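Local coordinates for protein hypothetical glycoside hydrolase (Parabacteroides distasonis, PDB 3TAW) that is of unknown function but is classed as a putative glycoside hydrolase and adopts a five-bladed beta-propeller fold, at residues N52-T56 with D120-A124; L260-G264 with V322-L327; Q109-E113 with K158-A162; C36-E40 with Y103-D107. One frame throughout, in Å; residues are numbered along the deposited sequence.

Contact 1 (N52-T56 with D120-A124). With EDO (1,2-ethanediol), chain I.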
loop_
_atom_site.group_PDB
_atom_site.type_symbol
_atom_site.label_atom_id
_atom_site.label_comp_id
_atom_site.label_asym_id
_atom_site.label_seq_id
_atom_site.Cartn_x
_atom_site.Cartn_y
_atom_site.Cartn_z
ATOM N N ASN A 52 2.280 7.886 0.928
ATOM C CA ASN A 52 2.036 6.448 0.632
ATOM C C ASN A 52 2.841 5.485 1.490
ATOM O O ASN A 52 3.849 4.934 1.043
ATOM C CB ASN A 52 2.229 6.182 -0.856
ATOM C CG ASN A 52 1.195 6.894 -1.697
ATOM O OD1 ASN A 52 0.372 7.629 -1.143
ATOM N ND2 ASN A 52 1.226 6.699 -3.027
ATOM N N PRO A 53 2.388 5.282 2.722
ATOM C CA PRO A 53 3.209 4.585 3.716
ATOM C C PRO A 53 2.808 3.130 3.958
ATOM O O PRO A 53 1.622 2.791 3.908
ATOM C CB PRO A 53 2.915 5.387 4.975
ATOM C CG PRO A 53 1.438 5.714 4.836
ATOM C CD PRO A 53 1.272 6.018 3.359
ATOM N N ALA A 54 3.794 2.305 4.270
ATOM C CA ALA A 54 3.536 0.999 4.858
ATOM C C ALA A 54 3.570 1.139 6.369
ATOM O O ALA A 54 4.147 2.098 6.884
ATOM C CB ALA A 54 4.575 0.016 4.434
ATOM N N ALA A 55 2.920 0.213 7.076
ATOM C CA ALA A 55 2.988 0.177 8.522
ATOM C C ALA A 55 3.002 -1.243 9.028
ATOM O O ALA A 55 2.411 -2.150 8.423
ATOM C CB ALA A 55 1.814 0.926 9.168
ATOM N N THR A 56 3.697 -1.430 10.131
ATOM C CA THR A 56 3.736 -2.720 10.775
ATOM C C THR A 56 4.058 -2.521 12.260
ATOM O O THR A 56 4.144 -1.392 12.742
ATOM C CB THR A 56 4.681 -3.721 10.049
ATOM O OG1 THR A 56 4.420 -5.057 10.504
ATOM C CG2 THR A 56 6.188 -3.360 10.230
ATOM N N ASP A 120 5.716 3.064 -2.815
ATOM C CA ASP A 120 4.421 2.488 -2.467
ATOM C C ASP A 120 4.509 1.118 -1.805
ATOM O O ASP A 120 3.987 0.113 -2.317
ATOM C CB ASP A 120 3.540 2.449 -3.704
ATOM C CG ASP A 120 3.176 3.840 -4.219
ATOM O OD1 ASP A 120 3.585 4.852 -3.602
ATOM O OD2 ASP A 120 2.411 3.899 -5.215
ATOM N N PRO A 121 5.174 1.082 -0.648
ATOM C CA PRO A 121 5.381 -0.159 0.113
ATOM C C PRO A 121 4.100 -0.649 0.807
ATOM O O PRO A 121 3.258 0.158 1.216
ATOM C CB PRO A 121 6.370 0.265 1.160
ATOM C CG PRO A 121 6.065 1.703 1.417
ATOM C CD PRO A 121 5.742 2.258 0.060
ATOM N N ARG A 122 3.958 -1.962 0.908
ATOM C CA ARG A 122 3.081 -2.590 1.889
ATOM C C ARG A 122 3.896 -3.635 2.609
ATOM O O ARG A 122 4.711 -4.347 1.995
ATOM C CB ARG A 122 1.866 -3.305 1.259
ATOM C CG ARG A 122 0.730 -2.425 0.842
ATOM C CD ARG A 122 0.945 -1.891 -0.521
ATOM N NE ARG A 122 -0.218 -1.193 -1.100
ATOM C CZ ARG A 122 -0.100 -0.257 -2.031
ATOM N NH1 ARG A 122 1.094 0.065 -2.484
ATOM N NH2 ARG A 122 -1.164 0.371 -2.509
ATOM N N ILE A 123 3.646 -3.759 3.906
ATOM C CA ILE A 123 4.342 -4.723 4.748
ATOM C C ILE A 123 3.351 -5.613 5.462
ATOM O O ILE A 123 2.353 -5.134 5.986
ATOM C CB ILE A 123 5.213 -4.035 5.805
ATOM C CG1 ILE A 123 6.301 -3.203 5.110
ATOM C CG2 ILE A 123 5.840 -5.067 6.787
ATOM C CD1 ILE A 123 7.035 -2.267 6.039
ATOM N N ALA A 124 3.664 -6.901 5.517
ATOM C CA ALA A 124 2.991 -7.828 6.426
ATOM C C ALA A 124 4.041 -8.782 6.988
ATOM O O ALA A 124 5.153 -8.893 6.451
ATOM C CB ALA A 124 1.863 -8.625 5.736
HETATM C C1 EDO I . 0.952 -5.040 9.054
HETATM O O1 EDO I . 1.722 -6.019 9.781
HETATM C C2 EDO I . -0.343 -5.644 8.484
HETATM O O2 EDO I . -1.198 -4.666 7.839
HETATM O O HOH W 1 1.526 -1.710 4.724
#
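Asn52 and Asp120 share a first torsion, CG lying anti to the carbonyl carbon in each (chi1 -66° for both), and this sends the two side chains off side by side in the same direction. Asn52 ND2 then donates to Asp120 OD1 at 3.1 Å with an N-H...O angle of 160°. The acceptor lies in the amide plane, but the N-H comes down on the carboxylate from above its plane, the two flat groups being turned 55° apart. OD1 is gripped a second time by a salt bridge from Arg67, while Asn52 ND2 also donates to an unidentified ligand. Further along, contact becomes apolar. Ala54 CB touches both Pro121 CB and Ile123 CG1, each at 3.7 Å, and Thr56 CB meets Ile123 CG2 at 3.7 Å, these last two side chains crossing nearly at right angles. No backbone hydrogen bond joins the two segments; instead a water accepts from Ile123 N at 3.1 Å and, weakly, from Ala55 N. Thr56 OG1 is hydrogen-bonded to O1 of a 1,2-ethanediol at 3.0 Å. The strand segments 53-56 and 121-124 run almost parallel, their axes 5.4 Å apart, and each pairs in its own sheet with the strand that follows it. Such neighbouring strands, buried near the molecular centre and bridged by side chains and water, are the innermost strands of adjacent blades in a beta-propeller.

Contact 2 (L260-G264 with V322-L327). With EDO (1,2-ethanediol), chain I.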
loop_
_atom_site.group_PDB
_atom_site.type_symbol
_atom_site.label_atom_id
_atom_site.label_comp_id
_atom_site.label_asym_id
_atom_site.label_seq_id
_atom_site.Cartn_x
_atom_site.Cartn_y
_atom_site.Cartn_z
ATOM N N LEU A 260 -10.764 -6.246 2.048
ATOM C CA LEU A 260 -9.751 -5.532 1.283
ATOM C C LEU A 260 -10.053 -4.046 1.276
ATOM O O LEU A 260 -11.075 -3.628 0.747
ATOM C CB LEU A 260 -9.689 -6.057 -0.152
ATOM C CG LEU A 260 -8.755 -5.341 -1.129
ATOM C CD1 LEU A 260 -7.270 -5.574 -0.703
ATOM C CD2 LEU A 260 -9.024 -5.740 -2.635
ATOM N N LEU A 261 -9.179 -3.253 1.893
ATOM C CA LEU A 261 -9.227 -1.814 1.767
ATOM C C LEU A 261 -8.519 -1.429 0.467
ATOM O O LEU A 261 -7.439 -1.933 0.153
ATOM C CB LEU A 261 -8.556 -1.128 2.963
ATOM C CG LEU A 261 -9.383 -0.907 4.234
ATOM C CD1 LEU A 261 -9.937 -2.219 4.829
ATOM C CD2 LEU A 261 -8.607 -0.157 5.328
ATOM N N TYR A 262 -9.145 -0.542 -0.295
ATOM C CA TYR A 262 -8.590 -0.132 -1.589
ATOM C C TYR A 262 -8.915 1.327 -1.858
ATOM O O TYR A 262 -9.705 1.951 -1.135
ATOM C CB TYR A 262 -9.080 -1.080 -2.691
ATOM C CG TYR A 262 -10.525 -0.908 -3.094
ATOM C CD1 TYR A 262 -11.549 -1.584 -2.420
ATOM C CD2 TYR A 262 -10.887 -0.079 -4.158
ATOM C CE1 TYR A 262 -12.851 -1.432 -2.782
ATOM C CE2 TYR A 262 -12.209 0.072 -4.533
ATOM C CZ TYR A 262 -13.193 -0.609 -3.841
ATOM O OH TYR A 262 -14.504 -0.476 -4.189
ATOM N N ASN A 263 -8.279 1.856 -2.887
ATOM C CA ASN A 263 -8.329 3.247 -3.269
ATOM C C ASN A 263 -9.015 3.417 -4.617
ATOM O O ASN A 263 -8.586 2.835 -5.613
ATOM C CB ASN A 263 -6.902 3.756 -3.322
ATOM C CG ASN A 263 -6.221 3.650 -1.962
ATOM O OD1 ASN A 263 -6.598 4.374 -1.038
ATOM N ND2 ASN A 263 -5.255 2.724 -1.816
ATOM N N GLY A 264 -10.094 4.175 -4.616
ATOM C CA GLY A 264 -10.880 4.429 -5.824
ATOM C C GLY A 264 -10.588 5.786 -6.382
ATOM O O GLY A 264 -10.637 6.764 -5.644
ATOM N N VAL A 322 -6.740 10.302 -0.275
ATOM C CA VAL A 322 -6.523 9.700 1.034
ATOM C C VAL A 322 -6.184 8.256 0.706
ATOM O O VAL A 322 -7.060 7.370 0.658
ATOM C CB VAL A 322 -7.722 9.883 2.011
ATOM C CG1 VAL A 322 -7.812 11.328 2.445
ATOM C CG2 VAL A 322 -9.070 9.406 1.430
ATOM N N PHE A 323 -4.883 8.025 0.466
ATOM C CA PHE A 323 -4.410 6.808 -0.171
ATOM C C PHE A 323 -4.013 5.795 0.902
ATOM O O PHE A 323 -2.921 5.861 1.484
ATOM C CB PHE A 323 -3.236 7.117 -1.111
ATOM C CG PHE A 323 -2.946 6.011 -2.084
ATOM C CD1 PHE A 323 -3.689 5.871 -3.255
ATOM C CD2 PHE A 323 -1.964 5.072 -1.792
ATOM C CE1 PHE A 323 -3.423 4.833 -4.140
ATOM C CE2 PHE A 323 -1.692 4.029 -2.670
ATOM C CZ PHE A 323 -2.410 3.909 -3.833
ATOM N N VAL A 324 -4.941 4.891 1.195
ATOM C CA VAL A 324 -4.798 3.970 2.310
ATOM C C VAL A 324 -3.797 2.895 1.982
ATOM O O VAL A 324 -3.845 2.308 0.920
ATOM C CB VAL A 324 -6.158 3.401 2.775
ATOM C CG1 VAL A 324 -7.025 4.553 3.332
ATOM C CG2 VAL A 324 -6.850 2.631 1.653
ATOM N N GLU A 325 -2.862 2.643 2.904
ATOM C CA GLU A 325 -1.737 1.759 2.561
ATOM C C GLU A 325 -1.061 1.029 3.714
ATOM O O GLU A 325 -0.376 0.027 3.479
ATOM C CB GLU A 325 -0.707 2.587 1.771
ATOM C CG GLU A 325 0.439 1.782 1.147
ATOM C CD GLU A 325 1.245 2.591 0.117
ATOM O OE1 GLU A 325 0.706 3.570 -0.434
ATOM O OE2 GLU A 325 2.442 2.258 -0.136
ATOM N N GLY A 326 -1.200 1.550 4.940
ATOM C CA GLY A 326 -0.665 0.932 6.155
ATOM C C GLY A 326 -1.786 0.755 7.181
ATOM O O GLY A 326 -2.624 1.627 7.350
ATOM N N LEU A 327 -1.814 -0.383 7.863
ATOM C CA LEU A 327 -2.885 -0.691 8.810
ATOM C C LEU A 327 -2.360 -1.628 9.883
ATOM O O LEU A 327 -1.822 -2.692 9.552
ATOM C CB LEU A 327 -4.073 -1.315 8.079
ATOM C CG LEU A 327 -5.270 -1.706 8.945
ATOM C CD1 LEU A 327 -5.850 -0.480 9.717
ATOM C CD2 LEU A 327 -6.357 -2.390 8.072
HETATM C C1 EDO I . 0.952 -5.040 9.054
HETATM O O1 EDO I . 1.722 -6.019 9.781
HETATM C C2 EDO I . -0.343 -5.644 8.484
HETATM O O2 EDO I . -1.198 -4.666 7.839
HETATM O O HOH W 2 -8.234 6.458 -1.817
#
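The amide of Asn263 lies over one face of the Phe323 ring, the two planes only 13° from parallel, with Asn263 ND2 3.5 Å above the plane and over the ring centre. At the edge of the same ring, in its plane, comes Glu325 OE1 from two residues further along the strand. While stacked, the amide also reads the backbone of Val324 with both of its ends. Val324 N donates to Asn263 OD1 at 2.8 Å, tilted a little from the carbonyl plane, and Asn263 ND2 returns a straight bond (179°) to a lone pair of Val324 O at 3.1 Å. Asn263 thus links two propeller blades by bonding to the backbone of Val324; strand 322-330 is the innermost of its blade, strand 257-265 the second of the preceding one. ND2 has a further, weak partner in Glu246 O, and a water donates to both Asn263 OD1 and Val322 O, keeping those two acceptors bridged. Val324 CG2 presses close to Asn263 OD1, at 3.2 Å. Leu261 CD2 and Leu327 CD2 extend the contact, 4.2 Å apart, the leucines crossing at about a right angle. Glu325 and Gly326 form a classic beta bulge against strand 333-340, and Leu327 O accepts from O2 of a 1,2-ethanediol.

Contact 3 (Q109-E113 with K158-A162). With EDO (1,2-ethanediol), chain L.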
loop_
_atom_site.group_PDB
_atom_site.type_symbol
_atom_site.label_atom_id
_atom_site.label_comp_id
_atom_site.label_asym_id
_atom_site.label_seq_id
_atom_site.Cartn_x
_atom_site.Cartn_y
_atom_site.Cartn_z
ATOM N N GLN A 109 19.132 -5.362 -7.999
ATOM C CA GLN A 109 17.924 -4.785 -8.586
ATOM C C GLN A 109 18.164 -3.434 -9.213
ATOM O O GLN A 109 17.208 -2.729 -9.528
ATOM C CB GLN A 109 16.803 -4.672 -7.532
ATOM C CG GLN A 109 16.398 -5.993 -6.957
ATOM C CD GLN A 109 15.972 -6.975 -8.019
ATOM O OE1 GLN A 109 15.185 -6.645 -8.902
ATOM N NE2 GLN A 109 16.494 -8.200 -7.943
ATOM N N ALA A 110 19.435 -3.090 -9.456
ATOM C CA ALA A 110 19.768 -1.733 -9.858
ATOM C C ALA A 110 19.037 -1.300 -11.126
ATOM O O ALA A 110 18.520 -0.189 -11.181
ATOM C CB ALA A 110 21.298 -1.560 -10.002
ATOM N N GLU A 111 18.982 -2.168 -12.140
ATOM C CA GLU A 111 18.350 -1.799 -13.412
ATOM C C GLU A 111 16.862 -1.504 -13.269
ATOM O O GLU A 111 16.347 -0.591 -13.918
ATOM C CB GLU A 111 18.546 -2.867 -14.495
ATOM C CG GLU A 111 18.247 -2.319 -15.890
ATOM C CD GLU A 111 18.232 -3.379 -16.974
ATOM O OE1 GLU A 111 17.903 -4.551 -16.679
ATOM O OE2 GLU A 111 18.538 -3.029 -18.130
ATOM N N ASN A 112 16.179 -2.263 -12.415
ATOM C CA ASN A 112 14.739 -2.106 -12.262
ATOM C C ASN A 112 14.364 -0.904 -11.397
ATOM O O ASN A 112 13.254 -0.383 -11.500
ATOM C CB ASN A 112 14.120 -3.353 -11.651
ATOM C CG ASN A 112 14.060 -4.525 -12.608
ATOM O OD1 ASN A 112 14.618 -4.490 -13.717
ATOM N ND2 ASN A 112 13.381 -5.593 -12.173
ATOM N N GLU A 113 15.295 -0.489 -10.544
ATOM C CA GLU A 113 15.024 0.530 -9.517
ATOM C C GLU A 113 15.703 1.878 -9.746
ATOM O O GLU A 113 15.445 2.815 -9.005
ATOM C CB GLU A 113 15.427 -0.020 -8.150
ATOM C CG GLU A 113 14.544 -1.162 -7.700
ATOM C CD GLU A 113 14.949 -1.783 -6.367
ATOM O OE1 GLU A 113 15.906 -1.318 -5.717
ATOM O OE2 GLU A 113 14.289 -2.772 -6.003
ATOM N N LYS A 158 16.576 -8.314 -1.253
ATOM C CA LYS A 158 15.726 -8.033 -2.405
ATOM C C LYS A 158 15.667 -9.269 -3.287
ATOM O O LYS A 158 16.718 -9.787 -3.718
ATOM C CB LYS A 158 16.249 -6.844 -3.199
ATOM C CG LYS A 158 16.216 -5.512 -2.449
ATOM C CD LYS A 158 16.660 -4.372 -3.334
ATOM C CE LYS A 158 16.785 -3.066 -2.565
ATOM N NZ LYS A 158 17.343 -1.936 -3.369
ATOM N N PHE A 159 14.462 -9.763 -3.561
ATOM C CA PHE A 159 14.288 -10.949 -4.414
ATOM C C PHE A 159 13.845 -10.640 -5.840
ATOM O O PHE A 159 13.763 -11.547 -6.687
ATOM C CB PHE A 159 13.305 -11.914 -3.751
ATOM C CG PHE A 159 13.837 -12.532 -2.497
ATOM C CD1 PHE A 159 14.626 -13.670 -2.561
ATOM C CD2 PHE A 159 13.565 -11.974 -1.253
ATOM C CE1 PHE A 159 15.146 -14.243 -1.403
ATOM C CE2 PHE A 159 14.067 -12.553 -0.086
ATOM C CZ PHE A 159 14.863 -13.690 -0.167
ATOM N N GLY A 160 13.610 -9.373 -6.122
ATOM C CA GLY A 160 13.193 -8.939 -7.443
ATOM C C GLY A 160 11.699 -9.011 -7.678
ATOM O O GLY A 160 10.920 -9.252 -6.743
ATOM N N PRO A 161 11.287 -8.819 -8.936
ATOM C CA PRO A 161 9.869 -8.738 -9.275
ATOM C C PRO A 161 9.068 -9.964 -8.871
ATOM O O PRO A 161 9.531 -11.105 -9.037
ATOM C CB PRO A 161 9.887 -8.588 -10.807
ATOM C CG PRO A 161 11.218 -7.922 -11.088
ATOM C CD PRO A 161 12.152 -8.528 -10.097
ATOM N N ALA A 162 7.871 -9.727 -8.335
ATOM C CA ALA A 162 7.000 -10.794 -7.854
ATOM C C ALA A 162 6.587 -11.757 -8.972
ATOM O O ALA A 162 6.355 -12.946 -8.711
ATOM C CB ALA A 162 5.769 -10.200 -7.205
HETATM C C1 EDO L . 13.471 -7.290 -15.349
HETATM O O1 EDO L . 13.056 -7.827 -14.085
HETATM C C2 EDO L . 12.867 -8.082 -16.501
HETATM O O2 EDO L . 13.326 -9.434 -16.510
#
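Charge pairing joins Glu113, in the short helix 110-113, to Lys158 on strand 157-161, an outermost strand of its sheet. Both chains are extended beyond CG and approach from opposite directions, so Lys158 NZ reaches the syn lone pair of Glu113 OE1 at 2.8 Å. The same ammonium group forms a salt bridge with Asp107, donates to Tyr103 O and makes a cation-pi contact with Phe102; Glu113 OE2 accepts from Tyr135 and Gln137. Van der Waals packing fills the middle. Gln109, the N-cap residue of the helix, turns back about its CB-CG bond (chi2 -56°) and lays its amide against Gly160, with OE1 and NE2 both 3.4 Å from Gly160 CA. Its CG meanwhile slides past Lys158 CB at 3.9 Å. On the far side Asn112 ND2 touches Pro161 CG, at 3.4 Å. Polar bonding of the two amides is directed outside these segments: Gln109 OE1 accepts from Gln137 NE2, and Asn112 ND2 donates to Gln137 OE1 as well as, almost straight, to O1 of a 1,2-ethanediol at 3.0 Å. With two carboxylates around one ammonium group, Lys158 is probably held in its charged form, and this network ties the short helix to the blade edge.

Contact 4 (C36-E40 with Y103-D107). With EDO (1,2-ethanediol), chain N; ACT (acetate ion), chain E.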
loop_
_atom_site.group_PDB
_atom_site.type_symbol
_atom_site.label_atom_id
_atom_site.label_comp_id
_atom_site.label_asym_id
_atom_site.label_seq_id
_atom_site.Cartn_x
_atom_site.Cartn_y
_atom_site.Cartn_z
ATOM N N CYS A 36 23.694 8.683 -0.866
ATOM C CA CYS A 36 23.017 7.767 -1.775
ATOM C C CYS A 36 23.998 6.931 -2.583
ATOM O O CYS A 36 24.847 7.485 -3.302
ATOM C CB CYS A 36 22.163 8.566 -2.739
ATOM S SG CYS A 36 21.368 7.524 -4.014
ATOM N N PRO A 37 23.904 5.595 -2.489
ATOM C CA PRO A 37 24.833 4.741 -3.222
ATOM C C PRO A 37 24.522 4.642 -4.711
ATOM O O PRO A 37 25.369 4.167 -5.463
ATOM C CB PRO A 37 24.649 3.372 -2.553
ATOM C CG PRO A 37 23.278 3.377 -2.087
ATOM C CD PRO A 37 22.943 4.799 -1.693
HETATM N N MSE A 38 23.314 5.048 -5.113
HETATM C CA MSE A 38 22.925 5.081 -6.530
HETATM C C MSE A 38 23.563 6.297 -7.206
HETATM O O MSE A 38 24.177 6.162 -8.273
HETATM C CB MSE A 38 21.393 5.111 -6.681
HETATM C CG MSE A 38 20.895 5.217 -8.127
HETATM SE SE MSE A 38 18.991 5.410 -8.254
HETATM C CE MSE A 38 18.831 7.266 -7.860
ATOM N N ARG A 39 23.400 7.472 -6.586
ATOM C CA ARG A 39 23.957 8.739 -7.076
ATOM C C ARG A 39 25.438 8.898 -6.712
ATOM O O ARG A 39 26.173 9.664 -7.356
ATOM C CB ARG A 39 23.177 9.929 -6.478
ATOM C CG ARG A 39 21.653 9.947 -6.731
ATOM C CD ARG A 39 21.339 10.272 -8.170
ATOM N NE ARG A 39 19.931 10.592 -8.405
ATOM C CZ ARG A 39 19.374 10.578 -9.617
ATOM N NH1 ARG A 39 20.104 10.251 -10.669
ATOM N NH2 ARG A 39 18.086 10.863 -9.782
ATOM N N GLU A 40 25.879 8.180 -5.669
ATOM C CA GLU A 40 27.203 8.413 -5.061
ATOM C C GLU A 40 27.336 9.894 -4.712
ATOM O O GLU A 40 28.279 10.595 -5.104
ATOM C CB GLU A 40 28.360 7.878 -5.926
ATOM C CG GLU A 40 28.236 6.349 -6.063
ATOM C CD GLU A 40 29.363 5.648 -6.753
ATOM O OE1 GLU A 40 30.250 6.306 -7.344
ATOM O OE2 GLU A 40 29.346 4.387 -6.702
ATOM N N TYR A 103 15.965 1.630 -0.265
ATOM C CA TYR A 103 16.348 2.577 -1.316
ATOM C C TYR A 103 17.017 1.853 -2.475
ATOM O O TYR A 103 17.498 0.724 -2.318
ATOM C CB TYR A 103 17.323 3.635 -0.735
ATOM C CG TYR A 103 18.386 3.024 0.119
ATOM C CD1 TYR A 103 19.547 2.530 -0.439
ATOM C CD2 TYR A 103 18.200 2.891 1.505
ATOM C CE1 TYR A 103 20.530 1.937 0.350
ATOM C CE2 TYR A 103 19.147 2.302 2.289
ATOM C CZ TYR A 103 20.323 1.818 1.704
ATOM O OH TYR A 103 21.285 1.209 2.477
ATOM N N PRO A 104 17.039 2.496 -3.654
ATOM C CA PRO A 104 17.743 1.909 -4.778
ATOM C C PRO A 104 19.260 1.988 -4.537
ATOM O O PRO A 104 19.735 2.893 -3.832
ATOM C CB PRO A 104 17.328 2.800 -5.951
ATOM C CG PRO A 104 17.085 4.138 -5.331
ATOM C CD PRO A 104 16.457 3.812 -3.991
ATOM N N ALA A 105 20.013 1.047 -5.101
ATOM C CA ALA A 105 21.429 0.961 -4.824
ATOM C C ALA A 105 22.112 0.240 -5.973
ATOM O O ALA A 105 21.442 -0.158 -6.929
ATOM C CB ALA A 105 21.659 0.220 -3.499
ATOM N N LYS A 106 23.429 0.073 -5.884
ATOM C CA LYS A 106 24.173 -0.700 -6.895
ATOM C C LYS A 106 24.157 -2.169 -6.452
ATOM O O LYS A 106 25.181 -2.770 -6.081
ATOM C CB LYS A 106 25.586 -0.120 -7.067
ATOM C CG LYS A 106 25.540 1.284 -7.640
ATOM C CD LYS A 106 26.893 1.829 -8.097
ATOM C CE LYS A 106 26.695 3.237 -8.704
ATOM N NZ LYS A 106 27.961 3.873 -9.162
ATOM N N ASP A 107 22.951 -2.726 -6.457
ATOM C CA ASP A 107 22.699 -4.086 -5.978
ATOM C C ASP A 107 22.057 -4.885 -7.109
ATOM O O ASP A 107 22.022 -4.424 -8.261
ATOM C CB ASP A 107 21.838 -4.065 -4.694
ATOM C CG ASP A 107 20.473 -3.415 -4.894
ATOM O OD1 ASP A 107 19.991 -3.334 -6.045
ATOM O OD2 ASP A 107 19.899 -2.962 -3.873
HETATM C C1 EDO N . 18.751 -1.284 1.733
HETATM O O1 EDO N . 18.192 -2.537 2.121
HETATM C C2 EDO N . 18.516 -1.122 0.248
HETATM O O2 EDO N . 17.112 -0.987 -0.016
HETATM C C ACT E . 24.386 1.489 1.141
HETATM O O ACT E . 24.160 2.621 1.662
HETATM O OXT ACT E . 23.585 0.544 1.408
HETATM C CH3 ACT E . 25.558 1.252 0.231
HETATM O O HOH W 3 26.922 6.877 -9.573
#
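Lys106 is the centre of an inverse gamma turn in the loop leading to helix 110-113, and its extended side chain runs along the turn made by residues 36-40, between strands 33-36 and 41-44. Lys106 CG passes Pro37 O at 3.6 Å, and NZ ends beside Glu40 OE2 at 2.9 Å in a salt bridge whose hydrogen bond is weak; the two side chains cross at about a right angle. A water joins Lys106 NZ to Met38 O. The turn is braced from within by Arg39 N, which donates to Cys36 SG at 3.3 Å. The other contacts between the segments are largely apolar. Pro37 CG touches Ala105 CB at 3.8 Å and approaches the Tyr103 ring obliquely, 3.9 Å from CE1. Met38, a selenomethionine with CG anti to the backbone N (chi1 177°) and the chain extended at the next bond, carries SE to 3.7 Å from Pro104 CG. Tyr103 also holds small molecules: a 1,2-ethanediol covers one ring face, and Tyr103 OH donates to an acetate oxygen, OXT, at 2.6 Å. Because Glu40 and Lys106 lie at the surface, solvent probably screens their charges, so the pair is likely to contribute less than a buried one would; proline, alanine and selenomethionine packing makes up much of the buried area.

How the contacts relate
Contacts 1 and 2 lie in the buried centre of the propeller, contact 3 is partly buried toward its periphery, and contact 4 is at the surface. The central pair meet through Glu325, which packs on Asn52, Asp120 and Pro121 and makes a long, weak ion pair with Arg122; both also touch one 1,2-ethanediol. Contacts 3 and 4 meet at Lys158, bonded to Asp107 and Tyr103 O of the loop 103-107. Contacts 1 and 3 hold opposite outermost strands of one sheet, 117-125 and 157-161. Near the axis, hydrogen bonds from asparagine amides, with apolar side chains, join strands of different blades; further out, lysine-carboxylate pairs and prolines tie a short helix to a blade's outer strand and two loops to each other.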